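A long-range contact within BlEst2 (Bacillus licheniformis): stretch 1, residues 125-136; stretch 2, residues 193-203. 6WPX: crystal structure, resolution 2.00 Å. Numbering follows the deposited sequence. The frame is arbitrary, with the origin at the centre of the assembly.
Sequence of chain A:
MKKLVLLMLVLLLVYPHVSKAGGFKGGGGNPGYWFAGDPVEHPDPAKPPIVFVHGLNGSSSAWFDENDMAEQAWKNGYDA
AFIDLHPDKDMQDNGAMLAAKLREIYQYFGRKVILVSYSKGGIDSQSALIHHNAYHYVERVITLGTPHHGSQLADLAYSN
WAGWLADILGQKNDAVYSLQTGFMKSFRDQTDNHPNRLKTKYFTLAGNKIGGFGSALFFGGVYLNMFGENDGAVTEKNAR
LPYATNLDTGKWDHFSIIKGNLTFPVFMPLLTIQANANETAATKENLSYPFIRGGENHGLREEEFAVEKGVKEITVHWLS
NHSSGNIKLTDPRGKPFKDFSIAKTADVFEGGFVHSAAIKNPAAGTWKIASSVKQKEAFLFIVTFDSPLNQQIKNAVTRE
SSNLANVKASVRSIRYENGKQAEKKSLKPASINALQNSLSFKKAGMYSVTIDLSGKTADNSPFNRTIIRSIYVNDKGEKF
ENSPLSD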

# COMPACT_ATOMS: atom_id res chain seq x y z
N SER A 125 -8.61 -3.01 -13.74
CA SER A 125 -8.45 -2.92 -15.19
C SER A 125 -7.94 -4.20 -15.78
O SER A 125 -8.52 -4.70 -16.74
CB SER A 125 -7.54 -1.75 -15.57
OG SER A 125 -8.25 -0.56 -15.27
N GLN A 126 -6.87 -4.77 -15.18
CA GLN A 126 -6.29 -6.03 -15.65
C GLN A 126 -7.25 -7.15 -15.50
O GLN A 126 -7.33 -7.98 -16.38
CB GLN A 126 -5.02 -6.39 -14.90
CG GLN A 126 -3.77 -5.89 -15.54
CD GLN A 126 -2.61 -6.79 -15.18
OE1 GLN A 126 -2.41 -7.13 -14.02
NE2 GLN A 126 -1.80 -7.15 -16.16
N SER A 127 -7.96 -7.18 -14.36
CA SER A 127 -8.96 -8.20 -14.11
C SER A 127 -10.04 -8.13 -15.20
O SER A 127 -10.39 -9.16 -15.75
CB SER A 127 -9.59 -8.01 -12.74
OG SER A 127 -10.69 -8.88 -12.60
N ALA A 128 -10.54 -6.90 -15.51
CA ALA A 128 -11.55 -6.72 -16.56
C ALA A 128 -11.05 -7.30 -17.87
O ALA A 128 -11.73 -8.11 -18.47
CB ALA A 128 -11.86 -5.23 -16.75
N LEU A 129 -9.83 -6.94 -18.27
CA LEU A 129 -9.29 -7.40 -19.56
C LEU A 129 -8.94 -8.87 -19.63
O LEU A 129 -9.28 -9.52 -20.60
CB LEU A 129 -8.08 -6.54 -19.93
CG LEU A 129 -8.40 -5.30 -20.76
CD1 LEU A 129 -9.16 -4.28 -19.97
CD2 LEU A 129 -7.16 -4.66 -21.22
N ILE A 130 -8.21 -9.37 -18.62
CA ILE A 130 -7.71 -10.73 -18.64
C ILE A 130 -8.75 -11.76 -18.14
O ILE A 130 -9.01 -12.73 -18.84
CB ILE A 130 -6.37 -10.78 -17.86
CG1 ILE A 130 -5.27 -10.00 -18.66
CG2 ILE A 130 -5.95 -12.24 -17.53
CD1 ILE A 130 -4.03 -9.57 -17.92
N HIS A 131 -9.31 -11.56 -16.96
CA HIS A 131 -10.24 -12.52 -16.36
C HIS A 131 -11.71 -12.29 -16.76
O HIS A 131 -12.53 -13.18 -16.54
CB HIS A 131 -10.04 -12.54 -14.84
CG HIS A 131 -8.62 -12.84 -14.44
ND1 HIS A 131 -8.03 -14.06 -14.73
CD2 HIS A 131 -7.72 -12.05 -13.82
CE1 HIS A 131 -6.81 -13.99 -14.24
NE2 HIS A 131 -6.57 -12.80 -13.68
N HIS A 132 -12.04 -11.14 -17.37
CA HIS A 132 -13.43 -10.88 -17.78
C HIS A 132 -13.51 -10.51 -19.24
O HIS A 132 -14.49 -9.90 -19.68
CB HIS A 132 -14.10 -9.84 -16.87
CG HIS A 132 -14.19 -10.33 -15.46
ND1 HIS A 132 -13.18 -10.07 -14.55
CD2 HIS A 132 -15.12 -11.12 -14.88
CE1 HIS A 132 -13.54 -10.70 -13.44
NE2 HIS A 132 -14.71 -11.32 -13.59
N ASN A 133 -12.47 -10.88 -20.00
CA ASN A 133 -12.36 -10.75 -21.47
C ASN A 133 -12.67 -9.35 -22.05
O ASN A 133 -13.13 -9.26 -23.19
CB ASN A 133 -13.24 -11.82 -22.14
CG ASN A 133 -12.99 -13.20 -21.59
OD1 ASN A 133 -11.87 -13.72 -21.66
ND2 ASN A 133 -13.99 -13.78 -20.97
N ALA A 134 -12.41 -8.28 -21.27
CA ALA A 134 -12.63 -6.91 -21.77
C ALA A 134 -11.57 -6.45 -22.78
O ALA A 134 -11.71 -5.37 -23.36
CB ALA A 134 -12.71 -5.92 -20.61
N TYR A 135 -10.52 -7.28 -23.03
CA TYR A 135 -9.45 -6.93 -23.99
C TYR A 135 -10.03 -6.57 -25.38
O TYR A 135 -9.43 -5.78 -26.10
CB TYR A 135 -8.37 -8.03 -24.09
CG TYR A 135 -8.86 -9.31 -24.73
CD1 TYR A 135 -8.80 -9.49 -26.11
CD2 TYR A 135 -9.39 -10.34 -23.96
CE1 TYR A 135 -9.30 -10.65 -26.71
CE2 TYR A 135 -9.85 -11.52 -24.54
CZ TYR A 135 -9.82 -11.66 -25.91
OH TYR A 135 -10.28 -12.84 -26.45
N HIS A 136 -11.20 -7.13 -25.75
CA HIS A 136 -11.90 -6.86 -27.02
C HIS A 136 -12.18 -5.36 -27.21
O HIS A 136 -12.26 -4.89 -28.34
CB HIS A 136 -13.26 -7.61 -27.04
CG HIS A 136 -13.14 -9.10 -27.08
ND1 HIS A 136 -12.64 -9.77 -28.19
CD2 HIS A 136 -13.45 -10.02 -26.13
CE1 HIS A 136 -12.65 -11.05 -27.88
NE2 HIS A 136 -13.13 -11.25 -26.65
N ASN A 193 0.63 -15.10 -16.70
CA ASN A 193 0.82 -16.13 -17.71
C ASN A 193 -0.50 -16.62 -18.31
O ASN A 193 -0.53 -17.65 -18.99
CB ASN A 193 1.66 -17.30 -17.14
CG ASN A 193 3.11 -16.94 -16.97
OD1 ASN A 193 3.81 -16.55 -17.92
ND2 ASN A 193 3.59 -17.05 -15.74
N HIS A 194 -1.60 -15.87 -18.07
CA HIS A 194 -2.91 -16.15 -18.64
C HIS A 194 -2.81 -15.78 -20.14
O HIS A 194 -2.23 -14.74 -20.45
CB HIS A 194 -3.98 -15.26 -17.97
CG HIS A 194 -5.40 -15.62 -18.32
ND1 HIS A 194 -5.94 -15.33 -19.57
CD2 HIS A 194 -6.35 -16.22 -17.57
CE1 HIS A 194 -7.18 -15.79 -19.54
NE2 HIS A 194 -7.48 -16.31 -18.36
N PRO A 195 -3.38 -16.59 -21.06
CA PRO A 195 -3.29 -16.24 -22.50
C PRO A 195 -3.79 -14.84 -22.85
O PRO A 195 -3.24 -14.21 -23.75
CB PRO A 195 -4.11 -17.34 -23.20
CG PRO A 195 -4.21 -18.44 -22.25
CD PRO A 195 -4.09 -17.88 -20.85
N ASN A 196 -4.79 -14.32 -22.11
CA ASN A 196 -5.33 -12.98 -22.40
C ASN A 196 -4.36 -11.83 -22.11
O ASN A 196 -4.57 -10.74 -22.62
CB ASN A 196 -6.67 -12.75 -21.69
CG ASN A 196 -7.82 -13.45 -22.37
OD1 ASN A 196 -7.72 -13.93 -23.51
ND2 ASN A 196 -8.96 -13.51 -21.69
N ARG A 197 -3.34 -12.05 -21.26
CA ARG A 197 -2.37 -11.03 -20.87
C ARG A 197 -1.64 -10.44 -22.07
O ARG A 197 -1.47 -9.23 -22.14
CB ARG A 197 -1.38 -11.58 -19.83
CG ARG A 197 -0.41 -10.53 -19.25
CD ARG A 197 0.87 -10.43 -20.08
NE ARG A 197 1.72 -11.59 -19.87
CZ ARG A 197 2.88 -11.82 -20.49
NH1 ARG A 197 3.59 -12.88 -20.19
NH2 ARG A 197 3.32 -10.99 -21.43
N LEU A 198 -1.22 -11.31 -23.01
CA LEU A 198 -0.49 -10.95 -24.23
C LEU A 198 -1.28 -10.09 -25.21
O LEU A 198 -0.67 -9.48 -26.09
CB LEU A 198 -0.05 -12.24 -24.95
CG LEU A 198 0.99 -13.10 -24.25
CD1 LEU A 198 0.92 -14.54 -24.73
CD2 LEU A 198 2.41 -12.51 -24.41
N LYS A 199 -2.59 -10.05 -25.08
CA LYS A 199 -3.47 -9.35 -26.04
C LYS A 199 -3.56 -7.84 -25.81
O LYS A 199 -4.26 -7.19 -26.57
CB LYS A 199 -4.86 -9.99 -26.01
CG LYS A 199 -4.86 -11.44 -26.48
CD LYS A 199 -6.23 -12.00 -26.61
CE LYS A 199 -6.25 -13.51 -26.57
NZ LYS A 199 -7.63 -14.01 -26.53
N THR A 200 -2.92 -7.33 -24.76
CA THR A 200 -2.97 -5.89 -24.46
C THR A 200 -1.62 -5.36 -23.99
O THR A 200 -0.92 -6.05 -23.27
CB THR A 200 -4.06 -5.51 -23.44
OG1 THR A 200 -5.21 -6.34 -23.50
CG2 THR A 200 -4.43 -4.05 -23.50
N LYS A 201 -1.28 -4.17 -24.44
CA LYS A 201 -0.03 -3.52 -24.03
C LYS A 201 -0.30 -2.76 -22.73
O LYS A 201 -1.27 -2.09 -22.62
CB LYS A 201 0.47 -2.56 -25.10
CG LYS A 201 1.82 -1.96 -24.77
CD LYS A 201 2.94 -2.98 -24.79
CE LYS A 201 4.24 -2.50 -24.16
NZ LYS A 201 4.09 -1.22 -23.44
N TYR A 202 0.64 -2.87 -21.82
CA TYR A 202 0.64 -2.22 -20.50
C TYR A 202 1.77 -1.25 -20.34
O TYR A 202 2.89 -1.50 -20.79
CB TYR A 202 0.73 -3.26 -19.37
CG TYR A 202 -0.52 -4.10 -19.26
CD1 TYR A 202 -1.59 -3.69 -18.48
CD2 TYR A 202 -0.65 -5.29 -19.97
CE1 TYR A 202 -2.78 -4.42 -18.44
CE2 TYR A 202 -1.82 -6.04 -19.92
CZ TYR A 202 -2.88 -5.61 -19.14
OH TYR A 202 -4.02 -6.35 -19.08
N PHE A 203 1.46 -0.14 -19.66
CA PHE A 203 2.40 0.92 -19.28
C PHE A 203 2.17 1.22 -17.83
O PHE A 203 1.02 1.30 -17.38
CB PHE A 203 2.14 2.21 -20.07
CG PHE A 203 2.44 2.12 -21.54
CD1 PHE A 203 1.51 1.59 -22.42
CD2 PHE A 203 3.65 2.59 -22.05
CE1 PHE A 203 1.79 1.53 -23.80
CE2 PHE A 203 3.92 2.54 -23.41
CZ PHE A 203 2.99 2.01 -24.28

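What ties the end of the helix to the second stretch? The answer centres on Asn 196, whose CA-to-CB bond points toward stretch 1 and whose backbone comes closest to that of Ile 130. With chi1 at m and chi2 near -12°, its amide group donates twice: Asn 196 ND2 bonds to Ile 130 O at 3.0 Å, nearly straight, and to Asn 133 OD1 at 2.9 Å, more bent. Ile 130 O lies in the last turn of the helix, and the NH2 group of an asparagine carries two hydrogens, so one nitrogen can serve both oxygens. Asn 133, with positive phi and chi1 at m, brings its own OD1 round to meet it.

How does Ile 130 fill the middle of the contact? Its CA-to-CB bond points sideways, but the m, t conformation sends its two ends to different neighbours. Ile 130 CG2 lies over one face of the His 194 ring, 3.8 Å from the ring centroid in a CH-pi contact. Ile 130 CD1 reaches 3.8 Å from Arg 197 CB and 3.4 Å from Tyr 202 OH. The branched side chain thus covers both the loop and the strand residue, and Ile 130 is the most heavily covered residue of either stretch. The His 194 ring is steadied in turn by its own stretch, since Asn 196 N donates to His 194 ND1 at 3.0 Å.

What does the p rotamer of Tyr 135 bring within reach? At chi1 68° its ring extends beside Asn 196 and Lys 199, with Tyr 135 CE2 3.4 Å from Asn 196 OD1. The lysine runs along the tyrosine with chi2 to chi4 all t, so that Lys 199 CD sits over one face of the Tyr 135 ring, 3.7 Å from the centroid, while Lys 199 NZ makes a weak hydrogen bond to Tyr 135 OH at 2.9 Å. Lys 199 NZ also donates to Asn 196 OD1 at 3.0 Å. A long side chain with an apolar stem and a charged tip suits this exposed place, for the stem packs on the ring and the tip finds oxygens beyond it.

What is buried at the strand side? Tyr 202, chi1 m, points toward the helix, and Gln 126 crosses one face of its ring, with Gln 126 CG 3.4 Å from Tyr 202 CE1. Leu 129 (m, p) also faces the second stretch, with Leu 129 CD2 3.4 Å from Thr 200 OG1. Tyr 202 OH and Thr 200 OG1 are buried by the contact with no hydrogen-bonding partner in the model. Altogether the two stretches bury 587 Å².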